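Local coordinates for L-methionine gamma-lyase (Fusobacterium nucleatum subsp. nucleatum, PDB 6LXU), which belongs to the Cys/Met metabolism family of enzymes that depend on pyridoxal phosphate as cofactor, at residues T347-P352 with V375-G380. Residues are numbered along the deposited sequence; the frame is centred on the assembly and turned at random. Where two conformers were deposited one is given.
Sequences TLIQHP and VRLSVG. With NO3 (nitrate ion), chain C.
Gln350 and Arg376 lie beside each other as two donors that share a nitrate ion, most likely a component of the crystallisation solution. Gln350 was modelled in two conformers; its side-chain contacts are those of one and are less certain than the backbone pairing. In that conformer the amide nitrogen NE2 of Gln350 sits over one face of the Arg376 guanidinium, 3.4 Å from NH2, with the two planes 38° apart; no hydrogen bond joins them. NE2 instead donates to O3 of the nitrate (3.2 Å), while NH2 of Arg376 makes a weak bond to nitrate O1, which lies at the guanidinium edge. The nitrate is also bonded by the backbone N of Ser341. Gln350 has CG between its backbone N and carbonyl carbon (chi1 50°), which brings CG against Arg376 CB, and Arg376 bends at chi3 beneath the amide; its NH1 is bonded to Asn161.

Beneath these side chains runs an antiparallel ladder. Leu348 with Ser378 and Gln350 with Arg376 are hydrogen-bonded pairs, each closed by two backbone bonds, of which Arg376 N to Gln350 O (2.9 Å) is nearly straight at 168°. Between them the non-hydrogen-bonded pair Ile349 and Leu377 turns to the other face, where Ile349 CG1 meets Val375 CG1 at 3.6 Å and Leu377 CD1 reaches Thr347 CG2, also at 3.6 Å. Past the last bridge, Thr347 OG1 accepts a bond from Gly380 N (2.8 Å) and is also bonded to Glu382.

The two are adjacent inner strands of the smaller mixed sheet, as in the C-terminal domain of fold-type I PLP-dependent enzymes, flanked by strands 337-338 and 314-319. Helices 322-332 and 263-282 pack on the Ile349 and Leu377 face, whereas Leu348, on the face of Gln350, touches Leu28 of a second subunit.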
loop_
_atom_site.group_PDB
_atom_site.type_symbol
_atom_site.label_atom_id
_atom_site.label_comp_id
_atom_site.label_asym_id
_atom_site.label_seq_id
_atom_site.Cartn_x
_atom_site.Cartn_y
_atom_site.Cartn_z
ATOM N N THR A 347 17.481 4.147 16.326
ATOM C CA THR A 347 18.919 3.897 16.449
ATOM C C THR A 347 19.190 2.408 16.257
ATOM O O THR A 347 18.520 1.572 16.881
ATOM C CB THR A 347 19.433 4.382 17.811
ATOM O OG1 THR A 347 19.345 5.802 17.862
ATOM C CG2 THR A 347 20.870 4.006 18.052
ATOM N N LEU A 348 20.164 2.092 15.404
ATOM C CA LEU A 348 20.557 0.710 15.134
ATOM C C LEU A 348 22.009 0.517 15.534
ATOM O O LEU A 348 22.816 1.444 15.456
ATOM C CB LEU A 348 20.395 0.370 13.655
ATOM C CG LEU A 348 19.037 0.622 13.016
ATOM C CD1 LEU A 348 19.056 0.220 11.561
ATOM C CD2 LEU A 348 17.916 -0.095 13.762
ATOM N N ILE A 349 22.342 -0.708 15.907
ATOM C CA ILE A 349 23.698 -1.003 16.374
ATOM C C ILE A 349 24.077 -2.424 15.986
ATOM O O ILE A 349 23.223 -3.323 15.941
ATOM C CB ILE A 349 23.801 -0.744 17.889
ATOM C CG1 ILE A 349 25.259 -0.667 18.373
ATOM C CG2 ILE A 349 23.006 -1.756 18.696
ATOM C CD1 ILE A 349 25.389 -0.243 19.817
ATOM N N GLN A 350 25.360 -2.629 15.680
ATOM C CA GLN A 350 25.885 -3.946 15.345
ATOM C C GLN A 350 27.317 -4.086 15.855
ATOM O O GLN A 350 28.043 -3.094 15.953
ATOM C CB GLN A 350 25.842 -4.178 13.834
ATOM C CG GLN A 350 26.430 -3.074 12.981
ATOM C CD GLN A 350 26.455 -3.467 11.522
ATOM O OE1 GLN A 350 27.410 -4.079 11.066
ATOM N NE2 GLN A 350 25.401 -3.123 10.785
ATOM N N HIS A 351 27.712 -5.327 16.127
ATOM C CA HIS A 351 29.058 -5.688 16.574
ATOM C C HIS A 351 29.570 -6.657 15.521
ATOM O O HIS A 351 29.272 -7.853 15.597
ATOM C CB HIS A 351 28.971 -6.322 17.958
ATOM C CG HIS A 351 30.275 -6.851 18.468
ATOM N ND1 HIS A 351 30.415 -8.133 18.955
ATOM C CD2 HIS A 351 31.486 -6.260 18.580
ATOM C CE1 HIS A 351 31.667 -8.302 19.351
ATOM N NE2 HIS A 351 32.336 -7.186 19.129
ATOM N N PRO A 352 30.282 -6.151 14.497
ATOM C CA PRO A 352 30.578 -7.022 13.360
ATOM C C PRO A 352 31.293 -8.333 13.707
ATOM O O PRO A 352 30.995 -9.370 13.093
ATOM C CB PRO A 352 31.436 -6.146 12.456
ATOM C CG PRO A 352 31.014 -4.762 12.758
ATOM C CD PRO A 352 30.593 -4.739 14.190
ATOM N N VAL A 375 32.284 -1.563 17.359
ATOM C CA VAL A 375 30.820 -1.437 17.355
ATOM C C VAL A 375 30.468 -0.332 16.363
ATOM O O VAL A 375 31.118 0.717 16.332
ATOM C CB VAL A 375 30.304 -1.124 18.766
ATOM C CG1 VAL A 375 28.788 -0.912 18.758
ATOM C CG2 VAL A 375 30.694 -2.246 19.723
ATOM N N ARG A 376 29.450 -0.593 15.530
ATOM C CA ARG A 376 28.939 0.395 14.566
ATOM C C ARG A 376 27.545 0.853 14.986
ATOM O O ARG A 376 26.647 0.028 15.182
ATOM C CB ARG A 376 28.872 -0.182 13.157
ATOM C CG ARG A 376 28.750 0.912 12.110
ATOM C CD ARG A 376 28.495 0.395 10.718
ATOM N NE ARG A 376 27.073 0.187 10.523
ATOM C CZ ARG A 376 26.450 0.153 9.346
ATOM N NH1 ARG A 376 27.135 0.293 8.201
ATOM N NH2 ARG A 376 25.136 -0.025 9.306
ATOM N N LEU A 377 27.387 2.161 15.132
ATOM C CA LEU A 377 26.149 2.767 15.587
ATOM C C LEU A 377 25.576 3.685 14.505
ATOM O O LEU A 377 26.247 4.617 14.037
ATOM C CB LEU A 377 26.442 3.568 16.849
ATOM C CG LEU A 377 25.265 4.227 17.547
ATOM C CD1 LEU A 377 24.338 3.190 18.140
ATOM C CD2 LEU A 377 25.761 5.162 18.642
ATOM N N SER A 378 24.328 3.412 14.100
ATOM C CA SER A 378 23.547 4.324 13.251
ATOM C C SER A 378 22.651 5.133 14.175
ATOM O O SER A 378 21.670 4.605 14.720
ATOM C CB SER A 378 22.708 3.533 12.260
ATOM O OG SER A 378 21.826 4.398 11.553
ATOM N N VAL A 379 23.000 6.385 14.399
ATOM C CA VAL A 379 22.269 7.204 15.347
ATOM C C VAL A 379 20.908 7.598 14.756
ATOM O O VAL A 379 20.844 8.146 13.650
ATOM C CB VAL A 379 23.078 8.466 15.702
ATOM C CG1 VAL A 379 22.291 9.409 16.603
ATOM C CG2 VAL A 379 24.408 8.086 16.358
ATOM N N GLY A 380 19.847 7.320 15.512
ATOM C CA GLY A 380 18.486 7.646 15.107
ATOM C C GLY A 380 18.026 8.994 15.610
ATOM O O GLY A 380 18.832 9.882 15.900
HETATM N N NO3 C . 24.919 -2.153 6.790
HETATM O O1 NO3 C . 24.201 -1.183 6.610
HETATM O O2 NO3 C . 25.959 -2.294 6.085
HETATM O O3 NO3 C . 24.626 -3.006 7.677
#